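Protein-tyrosine-phosphatase PTP1 (Arabidopsis thaliana, PDB 6KRW) removes phosphate from phosphotyrosine in proteins, acting on the MAP kinase MPK6 and, in plant defence, repressing salicylic acid and camalexin biosynthesis together with MKP1. Local coordinates at residues A[20-24]-A[291-295]; A[63-69]-A[88-92]. All coordinates share one frame; numbering follows the deposited sequence.

Interaction 1. Residues A[20-24]-A[291-295]; sequences FRGKI and CYNAI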
ATOM      1  N   PHE A  20       1.596 -22.081  -5.887  1.00 22.27           N
ATOM      2  CA  PHE A  20       1.317 -20.884  -6.721  1.00 23.46           C
ATOM      3  C   PHE A  20       1.630 -21.175  -8.193  1.00 24.04           C
ATOM      4  O   PHE A  20       0.879 -20.724  -9.062  1.00 24.93           O
ATOM      5  CB  PHE A  20       2.088 -19.680  -6.178  1.00 22.21           C
ATOM      6  CG  PHE A  20       1.426 -19.046  -4.979  1.00 22.52           C
ATOM      7  CD1 PHE A  20       0.424 -18.115  -5.159  1.00 24.57           C
ATOM      8  CD2 PHE A  20       1.845 -19.314  -3.690  1.00 23.55           C
ATOM      9  CE1 PHE A  20      -0.170 -17.490  -4.077  1.00 25.18           C
ATOM     10  CE2 PHE A  20       1.215 -18.716  -2.603  1.00 24.98           C
ATOM     11  CZ  PHE A  20       0.190 -17.835  -2.796  1.00 22.12           C
ATOM     12  N   ARG A  21       2.702 -21.909  -8.455  1.00 25.80           N
ATOM     13  CA  ARG A  21       3.063 -22.234  -9.859  1.00 28.72           C
ATOM     14  C   ARG A  21       1.963 -23.122 -10.445  1.00 26.53           C
ATOM     15  O   ARG A  21       1.595 -22.939 -11.618  1.00 28.32           O
ATOM     16  CB  ARG A  21       4.442 -22.896  -9.908  1.00 35.37           C
ATOM     17  CG  ARG A  21       4.979 -23.121 -11.307  1.00 45.65           C
ATOM     18  CD  ARG A  21       6.321 -23.823 -11.204  1.00 57.95           C
ATOM     19  NE  ARG A  21       7.409 -22.892 -10.940  1.00 54.28           N
ATOM     20  CZ  ARG A  21       8.580 -23.216 -10.398  1.00 50.58           C
ATOM     21  NH1 ARG A  21       8.836 -24.455 -10.012  1.00 52.84           N
ATOM     22  NH2 ARG A  21       9.495 -22.279 -10.221  1.00 59.16           N
ATOM     23  N   GLY A  22       1.447 -24.060  -9.649  1.00 29.42           N
ATOM     24  CA  GLY A  22       0.349 -24.910 -10.136  1.00 29.70           C
ATOM     25  C   GLY A  22      -0.872 -24.073 -10.476  1.00 26.55           C
ATOM     26  O   GLY A  22      -1.566 -24.409 -11.447  1.00 31.99           O
ATOM     27  N   LYS A  23      -1.147 -23.021  -9.710  1.00 26.10           N
ATOM     28  CA  LYS A  23      -2.277 -22.109 -10.012  1.00 27.60           C
ATOM     29  C   LYS A  23      -2.055 -21.408 -11.357  1.00 28.03           C
ATOM     30  O   LYS A  23      -2.986 -21.349 -12.155  1.00 28.68           O
ATOM     31  CB  LYS A  23      -2.458 -21.109  -8.870  1.00 31.56           C
ATOM     32  CG  LYS A  23      -2.877 -21.742  -7.550  1.00 34.28           C
ATOM     33  CD  LYS A  23      -4.336 -22.051  -7.509  1.00 43.57           C
ATOM     34  CE  LYS A  23      -4.787 -22.606  -6.177  1.00 54.48           C
ATOM     35  NZ  LYS A  23      -4.918 -21.521  -5.181  1.00 56.34           N
ATOM     36  N   ILE A  24      -0.857 -20.896 -11.608  1.00 26.20           N
ATOM     37  CA  ILE A  24      -0.586 -20.146 -12.878  1.00 28.38           C
ATOM     38  C   ILE A  24      -0.651 -21.113 -14.064  1.00 28.65           C
ATOM     39  O   ILE A  24      -1.011 -20.671 -15.184  1.00 32.96           O
ATOM     40  CB  ILE A  24       0.748 -19.380 -12.781  1.00 31.56           C
ATOM     41  CG1 ILE A  24       0.530 -18.150 -11.894  1.00 35.60           C
ATOM     42  CG2 ILE A  24       1.297 -19.006 -14.142  1.00 52.19           C
ATOM     43  CD1 ILE A  24       1.764 -17.410 -11.549  1.00 51.13           C
ATOM     44  N   CYS A 291      -0.810 -10.457  -9.155  1.00 20.71           N
ATOM     45  CA  CYS A 291      -0.449 -10.893  -7.783  1.00 19.57           C
ATOM     46  C   CYS A 291       0.188 -12.278  -7.865  1.00 21.23           C
ATOM     47  O   CYS A 291       1.236 -12.502  -7.314  1.00 21.53           O
ATOM     48  CB  CYS A 291      -1.668 -11.064  -6.873  1.00 23.48           C
ATOM     49  SG  CYS A 291      -2.450  -9.538  -6.336  1.00 23.76           S
ATOM     50  N   TYR A 292      -0.483 -13.210  -8.547  1.00 20.66           N
ATOM     51  CA  TYR A 292       0.027 -14.597  -8.629  1.00 20.84           C
ATOM     52  C   TYR A 292       1.395 -14.604  -9.322  1.00 22.29           C
ATOM     53  O   TYR A 292       2.315 -15.244  -8.837  1.00 22.31           O
ATOM     54  CB  TYR A 292      -0.941 -15.482  -9.398  1.00 22.60           C
ATOM     55  CG  TYR A 292      -1.957 -16.185  -8.533  1.00 20.74           C
ATOM     56  CD1 TYR A 292      -1.616 -17.355  -7.892  1.00 25.03           C
ATOM     57  CD2 TYR A 292      -3.240 -15.697  -8.379  1.00 22.53           C
ATOM     58  CE1 TYR A 292      -2.515 -18.030  -7.098  1.00 25.88           C
ATOM     59  CE2 TYR A 292      -4.160 -16.371  -7.591  1.00 22.62           C
ATOM     60  CZ  TYR A 292      -3.789 -17.530  -6.951  1.00 23.26           C
ATOM     61  OH  TYR A 292      -4.657 -18.241  -6.142  1.00 25.34           O
ATOM     62  N   ASN A 293       1.515 -13.871 -10.432  1.00 22.96           N
ATOM     63  CA  ASN A 293       2.774 -13.885 -11.220  1.00 22.32           C
ATOM     64  C   ASN A 293       3.898 -13.302 -10.370  1.00 20.78           C
ATOM     65  O   ASN A 293       4.995 -13.879 -10.371  1.00 24.77           O
ATOM     66  CB  ASN A 293       2.567 -13.126 -12.524  1.00 24.99           C
ATOM     67  CG  ASN A 293       1.752 -13.913 -13.520  1.00 28.29           C
ATOM     68  OD1 ASN A 293       1.906 -15.116 -13.626  1.00 39.33           O
ATOM     69  ND2 ASN A 293       0.933 -13.239 -14.303  1.00 35.30           N
ATOM     70  N   ALA A 294       3.634 -12.201  -9.668  1.00 21.32           N
ATOM     71  CA  ALA A 294       4.694 -11.562  -8.864  1.00 21.65           C
ATOM     72  C   ALA A 294       5.085 -12.509  -7.732  1.00 20.65           C
ATOM     73  O   ALA A 294       6.251 -12.575  -7.351  1.00 23.69           O
ATOM     74  CB  ALA A 294       4.268 -10.210  -8.348  1.00 22.08           C
ATOM     75  N   ILE A 295       4.097 -13.140  -7.086  1.00 21.35           N
ATOM     76  CA  ILE A 295       4.425 -14.039  -5.950  1.00 20.63           C
ATOM     77  C   ILE A 295       5.244 -15.235  -6.456  1.00 21.04           C
ATOM     78  O   ILE A 295       6.243 -15.590  -5.820  1.00 22.88           O
ATOM     79  CB  ILE A 295       3.127 -14.482  -5.251  1.00 19.91           C
ATOM     80  CG1 ILE A 295       2.493 -13.318  -4.491  1.00 21.03           C
ATOM     81  CG2 ILE A 295       3.382 -15.666  -4.331  1.00 21.32           C
ATOM     82  CD1 ILE A 295       1.020 -13.499  -4.147  1.00 19.78           C
TER

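Interaction 2. Residues A[63-69]-A[88-92]; sequences NRYSDVV and GYVNA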
ATOM      1  N   ASN A  63     -12.356  13.289   0.232  1.00 25.80           N
ATOM      2  CA  ASN A  63     -12.325  12.017  -0.517  1.00 24.98           C
ATOM      3  C   ASN A  63     -12.134  12.314  -2.001  1.00 26.61           C
ATOM      4  O   ASN A  63     -12.939  13.044  -2.572  1.00 30.33           O
ATOM      5  CB  ASN A  63     -13.616  11.233  -0.303  1.00 23.96           C
ATOM      6  CG  ASN A  63     -13.833  10.923   1.166  1.00 23.89           C
ATOM      7  OD1 ASN A  63     -12.884  10.570   1.836  1.00 22.53           O
ATOM      8  ND2 ASN A  63     -15.053  11.117   1.675  1.00 27.99           N
ATOM      9  N   ARG A  64     -11.121  11.698  -2.585  1.00 25.65           N
ATOM     10  CA  ARG A  64     -10.859  11.840  -4.041  1.00 27.37           C
ATOM     11  C   ARG A  64     -12.021  11.231  -4.831  1.00 26.84           C
ATOM     12  O   ARG A  64     -12.436  11.814  -5.858  1.00 31.66           O
ATOM     13  CB  ARG A  64      -9.531  11.163  -4.370  1.00 29.38           C
ATOM     14  CG  ARG A  64      -9.144  11.320  -5.825  1.00 27.04           C
ATOM     15  CD  ARG A  64      -7.728  10.890  -6.083  1.00 28.98           C
ATOM     16  NE  ARG A  64      -6.762  11.811  -5.510  1.00 29.45           N
ATOM     17  CZ  ARG A  64      -6.381  12.972  -6.075  1.00 30.12           C
ATOM     18  NH1 ARG A  64      -6.871  13.384  -7.242  1.00 31.90           N
ATOM     19  NH2 ARG A  64      -5.457  13.705  -5.477  1.00 31.33           N
ATOM     20  N   TYR A  65     -12.539  10.096  -4.350  1.00 27.46           N
ATOM     21  CA  TYR A  65     -13.630   9.387  -5.032  1.00 25.77           C
ATOM     22  C   TYR A  65     -14.727   9.137  -4.015  1.00 27.04           C
ATOM     23  O   TYR A  65     -14.428   8.754  -2.863  1.00 29.48           O
ATOM     24  CB  TYR A  65     -13.150   8.058  -5.612  1.00 29.99           C
ATOM     25  CG  TYR A  65     -12.029   8.199  -6.601  1.00 33.10           C
ATOM     26  CD1 TYR A  65     -12.282   8.632  -7.889  1.00 39.83           C
ATOM     27  CD2 TYR A  65     -10.718   7.982  -6.222  1.00 30.04           C
ATOM     28  CE1 TYR A  65     -11.248   8.790  -8.792  1.00 36.79           C
ATOM     29  CE2 TYR A  65      -9.672   8.118  -7.128  1.00 30.85           C
ATOM     30  CZ  TYR A  65      -9.939   8.540  -8.417  1.00 34.19           C
ATOM     31  OH  TYR A  65      -8.908   8.704  -9.314  1.00 39.88           O
ATOM     32  N   SER A  66     -15.977   9.316  -4.412  1.00 33.72           N
ATOM     33  CA  SER A  66     -17.095   9.294  -3.440  1.00 36.38           C
ATOM     34  C   SER A  66     -17.356   7.879  -2.900  1.00 29.91           C
ATOM     35  O   SER A  66     -17.924   7.780  -1.788  1.00 31.49           O
ATOM     36  CB  SER A  66     -18.321   9.892  -4.060  1.00 39.55           C
ATOM     37  OG  SER A  66     -18.769   9.106  -5.144  1.00 46.30           O
ATOM     38  N   ASP A  67     -16.981   6.828  -3.619  1.00 27.56           N
ATOM     39  CA  ASP A  67     -17.303   5.429  -3.241  1.00 31.00           C
ATOM     40  C   ASP A  67     -16.041   4.699  -2.768  1.00 23.68           C
ATOM     41  O   ASP A  67     -16.089   3.459  -2.613  1.00 24.90           O
ATOM     42  CB  ASP A  67     -17.964   4.725  -4.427  1.00 36.94           C
ATOM     43  CG  ASP A  67     -17.121   4.723  -5.698  1.00 43.54           C
ATOM     44  OD1 ASP A  67     -16.124   5.465  -5.757  1.00 37.02           O
ATOM     45  OD2 ASP A  67     -17.481   3.990  -6.627  1.00 52.13           O
ATOM     46  N   VAL A  68     -14.934   5.408  -2.545  1.00 23.59           N
ATOM     47  CA  VAL A  68     -13.719   4.757  -1.993  1.00 20.60           C
ATOM     48  C   VAL A  68     -13.342   5.496  -0.721  1.00 20.20           C
ATOM     49  O   VAL A  68     -12.772   6.592  -0.760  1.00 21.79           O
ATOM     50  CB  VAL A  68     -12.538   4.713  -2.976  1.00 21.86           C
ATOM     51  CG1 VAL A  68     -11.364   3.984  -2.323  1.00 20.76           C
ATOM     52  CG2 VAL A  68     -12.941   4.047  -4.281  1.00 22.85           C
ATOM     53  N   VAL A  69     -13.761   4.943   0.404  1.00 17.96           N
ATOM     54  CA  VAL A  69     -13.658   5.564   1.734  1.00 17.85           C
ATOM     55  C   VAL A  69     -13.319   4.449   2.713  1.00 15.82           C
ATOM     56  O   VAL A  69     -13.641   3.279   2.462  1.00 17.16           O
ATOM     57  CB  VAL A  69     -14.963   6.256   2.148  1.00 18.45           C
ATOM     58  CG1 VAL A  69     -15.256   7.463   1.287  1.00 19.63           C
ATOM     59  CG2 VAL A  69     -16.144   5.298   2.143  1.00 21.23           C
ATOM     60  N   GLY A  88     -11.143  13.603  13.237  1.00 21.57           N
ATOM     61  CA  GLY A  88      -9.788  13.159  12.890  1.00 21.46           C
ATOM     62  C   GLY A  88      -9.689  12.529  11.511  1.00 20.18           C
ATOM     63  O   GLY A  88      -8.767  11.734  11.295  1.00 22.19           O
ATOM     64  N   TYR A  89     -10.602  12.862  10.614  1.00 20.75           N
ATOM     65  CA  TYR A  89     -10.793  12.056   9.392  1.00 21.19           C
ATOM     66  C   TYR A  89      -9.653  12.263   8.375  1.00 20.99           C
ATOM     67  O   TYR A  89      -9.315  13.384   7.992  1.00 22.92           O
ATOM     68  CB  TYR A  89     -12.127  12.386   8.723  1.00 19.89           C
ATOM     69  CG  TYR A  89     -12.306  11.579   7.478  1.00 20.37           C
ATOM     70  CD1 TYR A  89     -12.561  10.226   7.544  1.00 18.88           C
ATOM     71  CD2 TYR A  89     -12.103  12.139   6.218  1.00 21.84           C
ATOM     72  CE1 TYR A  89     -12.663   9.449   6.407  1.00 19.18           C
ATOM     73  CE2 TYR A  89     -12.197  11.376   5.069  1.00 20.72           C
ATOM     74  CZ  TYR A  89     -12.458  10.021   5.155  1.00 18.60           C
ATOM     75  OH  TYR A  89     -12.551   9.223   4.064  1.00 20.58           O
ATOM     76  N   VAL A  90      -9.133  11.147   7.925  1.00 19.85           N
ATOM     77  CA  VAL A  90      -8.298  11.046   6.709  1.00 20.18           C
ATOM     78  C   VAL A  90      -8.739   9.799   5.954  1.00 20.26           C
ATOM     79  O   VAL A  90      -9.135   8.791   6.582  1.00 19.86           O
ATOM     80  CB  VAL A  90      -6.815  11.064   7.081  1.00 26.23           C
ATOM     81  CG1 VAL A  90      -6.432  10.006   8.062  1.00 26.05           C
ATOM     82  CG2 VAL A  90      -5.931  10.959   5.839  1.00 30.08           C
ATOM     83  N   ASN A  91      -8.717   9.841   4.631  1.00 20.36           N
ATOM     84  CA  ASN A  91      -9.104   8.685   3.799  1.00 17.94           C
ATOM     85  C   ASN A  91      -7.961   7.684   3.833  1.00 19.04           C
ATOM     86  O   ASN A  91      -7.085   7.711   2.949  1.00 21.79           O
ATOM     87  CB  ASN A  91      -9.550   9.115   2.419  1.00 17.83           C
ATOM     88  CG  ASN A  91     -10.208   7.986   1.669  1.00 19.31           C
ATOM     89  OD1 ASN A  91      -9.745   6.842   1.715  1.00 20.01           O
ATOM     90  ND2 ASN A  91     -11.276   8.308   0.950  1.00 19.58           N
ATOM     91  N   ALA A  92      -7.933   6.830   4.845  1.00 17.60           N
ATOM     92  CA  ALA A  92      -6.789   5.942   5.093  1.00 16.88           C
ATOM     93  C   ALA A  92      -7.272   4.792   5.963  1.00 15.17           C
ATOM     94  O   ALA A  92      -8.079   5.058   6.909  1.00 16.45           O
ATOM     95  CB  ALA A  92      -5.663   6.674   5.777  1.00 17.87           C
TER

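Interaction 1. Residues A[20-24]-A[291-295]
A chi1 of -79° turns F20 CG away from its own carbonyl carbon and carries the ring from helix 7-24 into the groove between Y292 and I295. One face of this ring takes I295 CG2 as a CH-pi contact, the methyl sitting almost on the ring normal 3.8 Å from the centroid of F20. The rim is met instead by Y292, whose CD1 comes within 3.5 Å of F20 CD1 near the F20 ring plane. The two rings are oblique, their planes 56° apart. K23 crosses the Y292 ring at a slant, its CB 3.6 Å from Y292 CE1; bends at chi2 and chi4 then bring NZ to Y292 OH, a weak hydrogen bond of 3.4 Å. Both polar ends have a stronger partner in E33, which forms a salt bridge with K23 and a hydrogen bond with Y292, tying helix 27-39 into the same junction. On the other flank, I24 CG1 lies 3.9 Å from Y292 CB, the two side chains pointing opposite ways where they pass, and I24 CD1 presses tightly on N293 OD1 at 3.1 Å. Helix 242-259 adds T253 against F20 and I295. The segment axes, 9.6 Å apart at closest approach, run at 136°, an inclined crossing, more antiparallel than parallel, that docks the N-terminal helix on the C-terminal helix of the phosphatase fold.

Interaction 2. Residues A[63-69]-A[88-92]
The side-chain amide of N91 spends both its N-H groups on the 63-69 loop. One bond, 2.8 Å from N91 ND2 to V68 O, is nearly straight (169°) and falls on a lone pair in the carbonyl plane. The other reaches N63 OD1 at 2.9 Å from N91 ND2, bent to 145° and approaching from above the plane of the N63 carbonyl, not along a lone pair. The same oxygen accepts the hydroxyl proton of Y89, with OH to N63 OD1 at 2.6 Å, so two donors grip one acceptor. N63 OD1 meets Y89 near the ring plane, while the N63 amide stands almost perpendicular to the ring (87°). N63 ND2 goes to A54 O and N91 OD1 receives R278 NH2, which holds both amides against flipping. Packing is slight: V69 merely comes near the polar atoms, CG1 at 4.3 Å from Y89 OH and CA at 3.7 Å from N91 ND2. From the two ends of the Y65-V68 type I turn, Y65 OH bonds to S238 OG and V68 nears I241, two residues probably binding substrate, as in relatives. Sequence and position identify the N63-D67 segment as the phosphotyrosine-recognition loop of classical tyrosine phosphatases, anchored here on segment 89-92, where the chain turns a corner at N91.

How the interactions relate
Interaction 1 is partly buried and peripheral, joining helix 7-24 to helix 285-303 near the two ends of the chain, whereas interaction 2 is buried and lies beside residues that probably bind substrate. Their nearest atoms are about 17 Å apart and their centres about 32 Å, on opposite sides of the chain's centre, and no helix or strand is shared. The chemistry follows the place: the helices meet through rings and aliphatic branches, with one weak polar link, K23 to Y292, both ends of which turn mainly to E33, while the irregular loop is fixed by a small network of amide and hydroxyl bonds. One contact joins two helices; the other ties a loop to a short strand and the corner after it.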